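Local coordinates for transcriptional regulator, LacI family (Burkholderia phymatum, PDB 2RGY), which probably regulates transcription as a dimeric LacI-family protein, its periplasmic-binding-protein-like domain being expected to sense a small sugar-like ligand, at residues T122-H128 against M276-R282; H128-I134 against F190-A196; I10-P16 against H40-G46. All coordinates share one frame. Residues are numbered along the deposited sequence.

Contact 1 (T122-H128 against M276-R282)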
loop_
_atom_site.group_PDB
_atom_site.type_symbol
_atom_site.label_atom_id
_atom_site.label_comp_id
_atom_site.label_asym_id
_atom_site.label_seq_id
_atom_site.Cartn_x
_atom_site.Cartn_y
_atom_site.Cartn_z
ATOM N N THR A 122 -19.748 -11.528 14.790
ATOM C CA THR A 122 -20.246 -11.414 13.429
ATOM C C THR A 122 -20.441 -12.828 12.885
ATOM O O THR A 122 -21.517 -13.176 12.402
ATOM C CB THR A 122 -19.256 -10.658 12.508
ATOM O OG1 THR A 122 -18.954 -9.374 13.062
ATOM C CG2 THR A 122 -19.866 -10.465 11.129
ATOM N N LEU A 123 -19.403 -13.649 12.989
ATOM C CA LEU A 123 -19.468 -15.020 12.503
ATOM C C LEU A 123 -20.527 -15.850 13.228
ATOM O O LEU A 123 -21.352 -16.511 12.603
ATOM C CB LEU A 123 -18.103 -15.695 12.649
ATOM C CG LEU A 123 -16.998 -15.101 11.767
ATOM C CD1 LEU A 123 -15.658 -15.767 12.066
ATOM C CD2 LEU A 123 -17.376 -15.275 10.300
ATOM N N ILE A 124 -20.506 -15.815 14.550
ATOM C CA ILE A 124 -21.463 -16.593 15.304
ATOM C C ILE A 124 -22.900 -16.168 15.040
ATOM O O ILE A 124 -23.777 -17.012 14.919
ATOM C CB ILE A 124 -21.155 -16.535 16.808
ATOM C CG1 ILE A 124 -19.891 -17.362 17.087
ATOM C CG2 ILE A 124 -22.335 -17.102 17.608
ATOM C CD1 ILE A 124 -19.225 -17.045 18.398
ATOM N N GLU A 125 -23.137 -14.868 14.920
ATOM C CA GLU A 125 -24.482 -14.372 14.667
ATOM C C GLU A 125 -24.996 -14.821 13.303
ATOM O O GLU A 125 -26.206 -14.832 13.057
ATOM C CB GLU A 125 -24.509 -12.847 14.774
ATOM C CG GLU A 125 -24.306 -12.361 16.215
ATOM C CD GLU A 125 -24.296 -10.853 16.342
ATOM O OE1 GLU A 125 -24.303 -10.161 15.299
ATOM O OE2 GLU A 125 -24.276 -10.349 17.489
ATOM N N HIS A 126 -24.075 -15.197 12.420
ATOM C CA HIS A 126 -24.460 -15.656 11.099
ATOM C C HIS A 126 -24.588 -17.175 11.060
ATOM O O HIS A 126 -24.554 -17.786 9.993
ATOM C CB HIS A 126 -23.460 -15.144 10.055
ATOM C CG HIS A 126 -23.692 -13.717 9.670
ATOM N ND1 HIS A 126 -24.530 -13.354 8.637
ATOM C CD2 HIS A 126 -23.266 -12.563 10.232
ATOM C CE1 HIS A 126 -24.612 -12.037 8.581
ATOM N NE2 HIS A 126 -23.855 -11.532 9.539
ATOM N N GLY A 127 -24.737 -17.775 12.239
ATOM C CA GLY A 127 -24.912 -19.212 12.329
ATOM C C GLY A 127 -23.690 -20.111 12.261
ATOM O O GLY A 127 -23.825 -21.326 12.310
ATOM N N HIS A 128 -22.497 -19.544 12.153
ATOM C CA HIS A 128 -21.298 -20.373 12.084
ATOM C C HIS A 128 -20.888 -20.902 13.469
ATOM O O HIS A 128 -20.781 -20.133 14.424
ATOM C CB HIS A 128 -20.165 -19.561 11.452
ATOM C CG HIS A 128 -20.487 -19.061 10.077
ATOM N ND1 HIS A 128 -20.350 -19.843 8.948
ATOM C CD2 HIS A 128 -21.002 -17.884 9.654
ATOM C CE1 HIS A 128 -20.767 -19.166 7.894
ATOM N NE2 HIS A 128 -21.171 -17.974 8.294
HETATM N N MSE A 276 -19.656 -4.227 7.439
HETATM C CA MSE A 276 -20.304 -5.338 6.758
HETATM C C MSE A 276 -20.289 -5.161 5.253
HETATM O O MSE A 276 -20.811 -4.176 4.730
HETATM C CB MSE A 276 -21.759 -5.484 7.226
HETATM C CG MSE A 276 -21.954 -6.144 8.587
HETATM SE SE MSE A 276 -21.452 -7.896 8.682
HETATM C CE MSE A 276 -22.188 -8.566 7.223
ATOM N N ARG A 277 -19.686 -6.116 4.558
ATOM C CA ARG A 277 -19.635 -6.050 3.105
ATOM C C ARG A 277 -20.226 -7.328 2.540
ATOM O O ARG A 277 -21.334 -7.696 2.927
ATOM C CB ARG A 277 -18.197 -5.800 2.634
ATOM C CG ARG A 277 -17.652 -4.474 3.183
ATOM C CD ARG A 277 -16.647 -3.820 2.251
ATOM N NE ARG A 277 -16.209 -2.506 2.726
ATOM C CZ ARG A 277 -15.375 -2.312 3.743
ATOM N NH1 ARG A 277 -14.877 -3.347 4.407
ATOM N NH2 ARG A 277 -15.029 -1.081 4.091
ATOM N N ALA A 278 -19.507 -8.037 1.675
ATOM C CA ALA A 278 -20.087 -9.238 1.089
ATOM C C ALA A 278 -19.389 -10.569 1.331
ATOM O O ALA A 278 -19.771 -11.578 0.735
ATOM C CB ALA A 278 -20.263 -9.023 -0.413
ATOM N N SER A 279 -18.387 -10.601 2.200
ATOM C CA SER A 279 -17.667 -11.848 2.435
ATOM C C SER A 279 -18.241 -12.708 3.556
ATOM O O SER A 279 -17.782 -13.822 3.774
ATOM C CB SER A 279 -16.194 -11.567 2.724
ATOM O OG SER A 279 -16.079 -10.784 3.884
ATOM N N VAL A 280 -19.230 -12.192 4.274
ATOM C CA VAL A 280 -19.859 -12.963 5.344
ATOM C C VAL A 280 -21.355 -13.161 5.060
ATOM O O VAL A 280 -22.076 -12.200 4.792
ATOM C CB VAL A 280 -19.692 -12.275 6.726
ATOM C CG1 VAL A 280 -20.392 -13.101 7.814
ATOM C CG2 VAL A 280 -18.216 -12.128 7.056
ATOM N N ALA A 281 -21.804 -14.413 5.111
ATOM C CA ALA A 281 -23.205 -14.750 4.869
ATOM C C ALA A 281 -23.639 -15.840 5.848
ATOM O O ALA A 281 -22.815 -16.407 6.556
ATOM C CB ALA A 281 -23.389 -15.229 3.427
ATOM N N ARG A 282 -24.933 -16.137 5.892
ATOM C CA ARG A 282 -25.437 -17.159 6.805
ATOM C C ARG A 282 -25.017 -18.571 6.380
ATOM O O ARG A 282 -24.987 -18.836 5.161
ATOM C CB ARG A 282 -26.962 -17.059 6.881
ATOM C CG ARG A 282 -27.620 -18.064 7.804
ATOM C CD ARG A 282 -28.630 -17.375 8.706
ATOM N NE ARG A 282 -28.264 -17.579 10.101
ATOM C CZ ARG A 282 -28.098 -16.601 10.980
ATOM N NH1 ARG A 282 -28.275 -15.330 10.621
ATOM N NH2 ARG A 282 -27.734 -16.897 12.215
#
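Two hydrogen bonds fasten the chain's last modelled residues to the C-terminal end of helix 112-125 and the loop that follows it. The guanidinium of R282 gives NH2 to the carbonyl O of E125 at 2.7 Å, and H128 NE2 donates to A281 O at 2.9 Å. Between these two anchor points the helix ends in a Schellman motif: G127, with positive phi as its C-prime residue, folds the backbone so that G127 N reaches I124 O and H128 N reaches L123 O, at 2.9 and 3.3 Å. Beyond them, V280 CG1 sits over one face of the H126 ring, 3.9 Å from the centroid, a CH-pi contact. The same methyl lies 4.3 Å from T122 CG2 and 4.5 Å from L123 CD2, while selenium of selenomethionine M276 approaches T122 CG2 at 3.9 Å. The loop after strand 273-275 thus passes along the helix end, where T122 and L123 also pack on I222 of strand 220-223, and M276 and V280 on T238 of strand 238-241.

Contact 2 (H128-I134 against F190-A196)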
loop_
_atom_site.group_PDB
_atom_site.type_symbol
_atom_site.label_atom_id
_atom_site.label_comp_id
_atom_site.label_asym_id
_atom_site.label_seq_id
_atom_site.Cartn_x
_atom_site.Cartn_y
_atom_site.Cartn_z
ATOM N N HIS A 128 -22.497 -19.544 12.153
ATOM C CA HIS A 128 -21.298 -20.373 12.084
ATOM C C HIS A 128 -20.888 -20.902 13.469
ATOM O O HIS A 128 -20.781 -20.133 14.424
ATOM C CB HIS A 128 -20.165 -19.561 11.452
ATOM C CG HIS A 128 -20.487 -19.061 10.077
ATOM N ND1 HIS A 128 -20.350 -19.843 8.948
ATOM C CD2 HIS A 128 -21.002 -17.884 9.654
ATOM C CE1 HIS A 128 -20.767 -19.166 7.894
ATOM N NE2 HIS A 128 -21.171 -17.974 8.294
ATOM N N ARG A 129 -20.665 -22.215 13.563
ATOM C CA ARG A 129 -20.265 -22.876 14.811
ATOM C C ARG A 129 -18.862 -23.471 14.707
ATOM O O ARG A 129 -18.180 -23.644 15.716
ATOM C CB ARG A 129 -21.244 -24.006 15.161
ATOM C CG ARG A 129 -22.653 -23.572 15.523
ATOM C CD ARG A 129 -22.735 -22.955 16.914
ATOM N NE ARG A 129 -22.162 -23.819 17.953
ATOM C CZ ARG A 129 -22.112 -23.495 19.245
ATOM N NH1 ARG A 129 -22.610 -22.330 19.653
ATOM N NH2 ARG A 129 -21.541 -24.313 20.126
ATOM N N LYS A 130 -18.451 -23.815 13.488
ATOM C CA LYS A 130 -17.126 -24.384 13.243
ATOM C C LYS A 130 -16.321 -23.274 12.586
ATOM O O LYS A 130 -16.513 -22.974 11.406
ATOM C CB LYS A 130 -17.218 -25.585 12.297
ATOM C CG LYS A 130 -17.998 -26.779 12.835
ATOM C CD LYS A 130 -17.213 -27.545 13.890
ATOM C CE LYS A 130 -17.968 -28.796 14.347
ATOM N NZ LYS A 130 -19.339 -28.475 14.880
ATOM N N LEU A 131 -15.420 -22.671 13.356
ATOM C CA LEU A 131 -14.619 -21.554 12.888
ATOM C C LEU A 131 -13.138 -21.890 12.812
ATOM O O LEU A 131 -12.693 -22.887 13.366
ATOM C CB LEU A 131 -14.826 -20.380 13.846
ATOM C CG LEU A 131 -16.296 -20.113 14.188
ATOM C CD1 LEU A 131 -16.395 -19.255 15.424
ATOM C CD2 LEU A 131 -16.978 -19.457 12.999
ATOM N N ALA A 132 -12.389 -21.038 12.120
ATOM C CA ALA A 132 -10.950 -21.195 11.961
ATOM C C ALA A 132 -10.311 -19.807 12.053
ATOM O O ALA A 132 -10.961 -18.800 11.783
ATOM C CB ALA A 132 -10.632 -21.843 10.604
ATOM N N VAL A 133 -9.037 -19.755 12.429
ATOM C CA VAL A 133 -8.347 -18.480 12.551
ATOM C C VAL A 133 -6.928 -18.473 11.985
ATOM O O VAL A 133 -6.164 -19.415 12.181
ATOM C CB VAL A 133 -8.240 -18.036 14.023
ATOM C CG1 VAL A 133 -7.530 -16.697 14.098
ATOM C CG2 VAL A 133 -9.623 -17.958 14.668
ATOM N N ILE A 134 -6.593 -17.404 11.273
ATOM C CA ILE A 134 -5.255 -17.218 10.726
ATOM C C ILE A 134 -4.809 -15.939 11.418
ATOM O O ILE A 134 -5.339 -14.867 11.141
ATOM C CB ILE A 134 -5.277 -17.000 9.197
ATOM C CG1 ILE A 134 -5.660 -18.304 8.490
ATOM C CG2 ILE A 134 -3.906 -16.520 8.726
ATOM C CD1 ILE A 134 -5.779 -18.170 6.989
ATOM N N PHE A 190 -14.489 -26.256 8.789
ATOM C CA PHE A 190 -14.772 -24.884 9.203
ATOM C C PHE A 190 -15.620 -24.186 8.151
ATOM O O PHE A 190 -15.438 -24.395 6.955
ATOM C CB PHE A 190 -13.468 -24.107 9.447
ATOM C CG PHE A 190 -12.748 -23.711 8.196
ATOM C CD1 PHE A 190 -13.057 -22.514 7.549
ATOM C CD2 PHE A 190 -11.760 -24.537 7.659
ATOM C CE1 PHE A 190 -12.390 -22.135 6.377
ATOM C CE2 PHE A 190 -11.082 -24.181 6.491
ATOM C CZ PHE A 190 -11.397 -22.968 5.841
ATOM N N THR A 191 -16.568 -23.371 8.593
ATOM C CA THR A 191 -17.413 -22.658 7.651
ATOM C C THR A 191 -17.183 -21.164 7.768
ATOM O O THR A 191 -17.655 -20.395 6.936
ATOM C CB THR A 191 -18.911 -22.947 7.887
ATOM O OG1 THR A 191 -19.285 -22.492 9.192
ATOM C CG2 THR A 191 -19.191 -24.439 7.757
ATOM N N GLY A 192 -16.455 -20.766 8.808
ATOM C CA GLY A 192 -16.171 -19.358 9.038
ATOM C C GLY A 192 -14.716 -19.155 9.396
ATOM O O GLY A 192 -14.175 -19.873 10.238
ATOM N N LEU A 193 -14.086 -18.168 8.767
ATOM C CA LEU A 193 -12.666 -17.879 8.981
ATOM C C LEU A 193 -12.384 -16.447 9.418
ATOM O O LEU A 193 -12.900 -15.495 8.837
ATOM C CB LEU A 193 -11.883 -18.157 7.689
ATOM C CG LEU A 193 -10.415 -17.705 7.641
ATOM C CD1 LEU A 193 -9.599 -18.511 8.629
ATOM C CD2 LEU A 193 -9.862 -17.887 6.235
ATOM N N PHE A 194 -11.560 -16.307 10.448
ATOM C CA PHE A 194 -11.169 -14.997 10.938
ATOM C C PHE A 194 -9.684 -14.780 10.667
ATOM O O PHE A 194 -8.843 -15.573 11.099
ATOM C CB PHE A 194 -11.436 -14.880 12.435
ATOM C CG PHE A 194 -10.859 -13.646 13.060
ATOM C CD1 PHE A 194 -10.962 -12.406 12.425
ATOM C CD2 PHE A 194 -10.271 -13.709 14.323
ATOM C CE1 PHE A 194 -10.493 -11.239 13.042
ATOM C CE2 PHE A 194 -9.793 -12.549 14.962
ATOM C CZ PHE A 194 -9.904 -11.310 14.323
ATOM N N CYS A 195 -9.376 -13.712 9.941
ATOM C CA CYS A 195 -7.999 -13.360 9.615
ATOM C C CYS A 195 -7.583 -12.117 10.393
ATOM O O CYS A 195 -8.249 -11.085 10.336
ATOM C CB CYS A 195 -7.867 -13.107 8.116
ATOM S SG CYS A 195 -8.143 -14.591 7.150
ATOM N N ALA A 196 -6.466 -12.228 11.102
ATOM C CA ALA A 196 -5.935 -11.157 11.941
ATOM C C ALA A 196 -5.796 -9.786 11.277
ATOM O O ALA A 196 -5.723 -8.770 11.972
ATOM C CB ALA A 196 -4.597 -11.590 12.537
HETATM O O HOH W 1 -20.217 -23.781 11.209
#
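H128 opens the pairing from its side chain: ND1 and T191 OG1 are hydrogen-bonded at 2.9 Å, the hydroxyl lying near the ring plane. A water links the next residue to the same threonine, accepting from R129 N at 2.9 Å and lying 2.6 Å from T191 OG1. K130 contributes its carbonyl, which receives T191 N at 2.8 Å and, weakly, G192 N at 3.4 Å. From L131 onward the strands run parallel, and L131 faces G192, where a beta carbon would clash with L131 CD2; the absent side chain makes room for the leucine. A132 N then donates to G192 O at 2.8 Å, and A132 O accepts from F194 N at 2.9 Å. This regular ladder joins neighbouring parallel strands of a Rossmann-like alpha/beta subdomain, the layout of the periplasmic-binding-protein fold, in which helices cover both faces of the sheet. On one face A132 CB rests over the F190 ring, 4.1 Å from its centroid, and L183 of helix 173-186 touches both residues. V133 turns to the opposite face with L131 and F194; its CG1 is 4.1 Å from F194 CD2, and F150 of helix 141-155 stacks on the F194 ring. I134 returns to the A132 side, setting CG1 3.9 Å from L193 CD1 and CB 4.3 Å from C195 SG. Its amide N donates to F194 O and its carbonyl O accepts from A196 N, both at 2.9 Å, carrying the pairing just past strand 192-195.

Contact 3 (I10-P16 against H40-G46)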
loop_
_atom_site.group_PDB
_atom_site.type_symbol
_atom_site.label_atom_id
_atom_site.label_comp_id
_atom_site.label_asym_id
_atom_site.label_seq_id
_atom_site.Cartn_x
_atom_site.Cartn_y
_atom_site.Cartn_z
ATOM N N ILE A 10 11.918 18.590 12.753
ATOM C CA ILE A 10 11.603 17.288 12.167
ATOM C C ILE A 10 11.235 16.268 13.234
ATOM O O ILE A 10 11.865 16.196 14.291
ATOM C CB ILE A 10 12.803 16.669 11.402
ATOM C CG1 ILE A 10 13.524 17.720 10.563
ATOM C CG2 ILE A 10 12.319 15.545 10.512
ATOM C CD1 ILE A 10 12.642 18.476 9.628
ATOM N N ILE A 11 10.213 15.478 12.949
ATOM C CA ILE A 11 9.808 14.423 13.852
ATOM C C ILE A 11 10.127 13.138 13.108
ATOM O O ILE A 11 9.919 13.050 11.902
ATOM C CB ILE A 11 8.301 14.519 14.197
ATOM C CG1 ILE A 11 8.100 15.595 15.269
ATOM C CG2 ILE A 11 7.774 13.172 14.685
ATOM C CD1 ILE A 11 6.675 15.716 15.780
ATOM N N GLY A 12 10.679 12.156 13.807
ATOM C CA GLY A 12 11.010 10.905 13.150
ATOM C C GLY A 12 9.864 9.921 13.244
ATOM O O GLY A 12 9.100 9.968 14.200
ATOM N N LEU A 13 9.740 9.037 12.259
ATOM C CA LEU A 13 8.671 8.045 12.250
ATOM C C LEU A 13 9.155 6.667 11.815
ATOM O O LEU A 13 9.719 6.515 10.733
ATOM C CB LEU A 13 7.546 8.482 11.307
ATOM C CG LEU A 13 6.517 7.401 10.945
ATOM C CD1 LEU A 13 5.788 6.917 12.191
ATOM C CD2 LEU A 13 5.523 7.969 9.940
ATOM N N PHE A 14 8.940 5.665 12.656
ATOM C CA PHE A 14 9.327 4.314 12.286
ATOM C C PHE A 14 8.093 3.456 12.023
ATOM O O PHE A 14 7.156 3.433 12.821
ATOM C CB PHE A 14 10.139 3.624 13.375
ATOM C CG PHE A 14 10.400 2.173 13.082
ATOM C CD1 PHE A 14 11.445 1.800 12.241
ATOM C CD2 PHE A 14 9.559 1.178 13.598
ATOM C CE1 PHE A 14 11.658 0.451 11.910
ATOM C CE2 PHE A 14 9.757 -0.174 13.276
ATOM C CZ PHE A 14 10.813 -0.538 12.427
ATOM N N VAL A 15 8.106 2.760 10.895
ATOM C CA VAL A 15 7.038 1.847 10.526
ATOM C C VAL A 15 7.779 0.597 10.054
ATOM O O VAL A 15 8.820 0.692 9.392
ATOM C CB VAL A 15 6.155 2.400 9.387
ATOM C CG1 VAL A 15 5.375 3.605 9.872
ATOM C CG2 VAL A 15 7.015 2.765 8.189
ATOM N N PRO A 16 7.271 -0.588 10.405
ATOM C CA PRO A 16 7.931 -1.832 9.996
ATOM C C PRO A 16 7.972 -2.084 8.492
ATOM O O PRO A 16 8.716 -2.955 8.036
ATOM C CB PRO A 16 7.147 -2.898 10.749
ATOM C CG PRO A 16 5.778 -2.290 10.868
ATOM C CD PRO A 16 6.073 -0.862 11.216
ATOM N N HIS A 40 8.512 18.925 9.036
ATOM C CA HIS A 40 8.683 17.705 8.259
ATOM C C HIS A 40 8.785 16.378 9.012
ATOM O O HIS A 40 8.961 16.330 10.227
ATOM C CB HIS A 40 9.918 17.843 7.375
ATOM C CG HIS A 40 9.937 19.084 6.536
ATOM N ND1 HIS A 40 10.145 20.341 7.064
ATOM C CD2 HIS A 40 9.819 19.252 5.200
ATOM C CE1 HIS A 40 10.161 21.229 6.086
ATOM N NE2 HIS A 40 9.967 20.595 4.945
ATOM N N VAL A 41 8.691 15.295 8.255
ATOM C CA VAL A 41 8.782 13.968 8.824
ATOM C C VAL A 41 9.858 13.159 8.106
ATOM O O VAL A 41 9.938 13.149 6.877
ATOM C CB VAL A 41 7.447 13.224 8.698
ATOM C CG1 VAL A 41 7.060 13.124 7.240
ATOM C CG2 VAL A 41 7.548 11.841 9.318
ATOM N N VAL A 42 10.703 12.512 8.891
ATOM C CA VAL A 42 11.738 11.652 8.358
ATOM C C VAL A 42 11.218 10.257 8.658
ATOM O O VAL A 42 10.865 9.960 9.801
ATOM C CB VAL A 42 13.080 11.855 9.077
ATOM C CG1 VAL A 42 13.994 10.660 8.814
ATOM C CG2 VAL A 42 13.739 13.130 8.577
ATOM N N VAL A 43 11.141 9.411 7.638
ATOM C CA VAL A 43 10.647 8.059 7.838
ATOM C C VAL A 43 11.774 7.045 7.787
ATOM O O VAL A 43 12.766 7.221 7.070
ATOM C CB VAL A 43 9.594 7.665 6.775
ATOM C CG1 VAL A 43 9.028 6.275 7.087
ATOM C CG2 VAL A 43 8.478 8.689 6.749
ATOM N N ALA A 44 11.609 5.980 8.561
ATOM C CA ALA A 44 12.587 4.914 8.607
ATOM C C ALA A 44 11.843 3.591 8.773
ATOM O O ALA A 44 10.835 3.526 9.474
ATOM C CB ALA A 44 13.534 5.135 9.765
ATOM N N THR A 45 12.325 2.553 8.103
ATOM C CA THR A 45 11.722 1.234 8.207
ATOM C C THR A 45 12.838 0.220 8.418
ATOM O O THR A 45 14.017 0.572 8.374
ATOM C CB THR A 45 10.928 0.867 6.943
ATOM O OG1 THR A 45 10.240 -0.371 7.172
ATOM C CG2 THR A 45 11.856 0.718 5.734
ATOM N N GLY A 46 12.473 -1.035 8.660
ATOM C CA GLY A 46 13.487 -2.050 8.886
ATOM C C GLY A 46 14.325 -2.390 7.664
ATOM O O GLY A 46 13.777 -2.740 6.616
HETATM O O HOH W 2 10.791 -3.448 6.176
#
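The pairing of strands 10-14 and 40-44 has an uneven face, where G12 leaves a low point between I10 and F14. On that face the isoleucine leans across the seam: its CD1 comes within 3.6 Å of H40 CB and its CG2 within 3.4 Å of V42 CG2. G12, paired with V42, adds no bulk. Farther on, the F14 ring runs past the carbonyl O of A44, with CD1 3.3 Å away, and places CE1 3.7 Å from T45 C and from G46 N; A56 and A59 of helix 52-65 also touch this phenylalanine. On the other face branched side chains lie side by side. L13 CB meets V41 CG2 at 3.9 Å, and L13 CD2 is 4.4 Å from V43 CG2; V15, farther along, sets CG2 4.2 Å from V43 CG1. Helix 21-36 packs here, L34 on I11 and V41, L27 on L13. Five main-chain hydrogen bonds run from I11 N to H40 O (3.1 Å) through V15 N to A44 O (3.2 Å), and T45 OG1 then donates to V15 O at 2.8 Å. At the outer edge, V41 to V43 pair antiparallel with a strand of the second subunit, continuing the sheet across the dimer. The two strands and helix 21-36 form a beta-alpha-beta crossover, the unit from which Rossmann-like subdomains are built.

In the fold
Following the chain from its N terminus, contact 3 closes first: a short loop through helix 21-36 that ties strand 10-14 to strand 40-44 in the parallel sheet of the N-terminal subdomain. It is complete before the other two begin, and lies across the chain's centre from them, with centres 38 Å from contact 1 and 36 Å from contact 2. Helix 112-125 then opens contact 1, which closes only when 276-282, at the end of the modelled chain, returns to it. Within that long excursion contact 2 opens and closes, joining strands 131-135 and 192-195 of the second sheet. Contacts 1 and 2 share H128 and touch through L123 and L131, so helix end, 276-282 and sheet meet in one place.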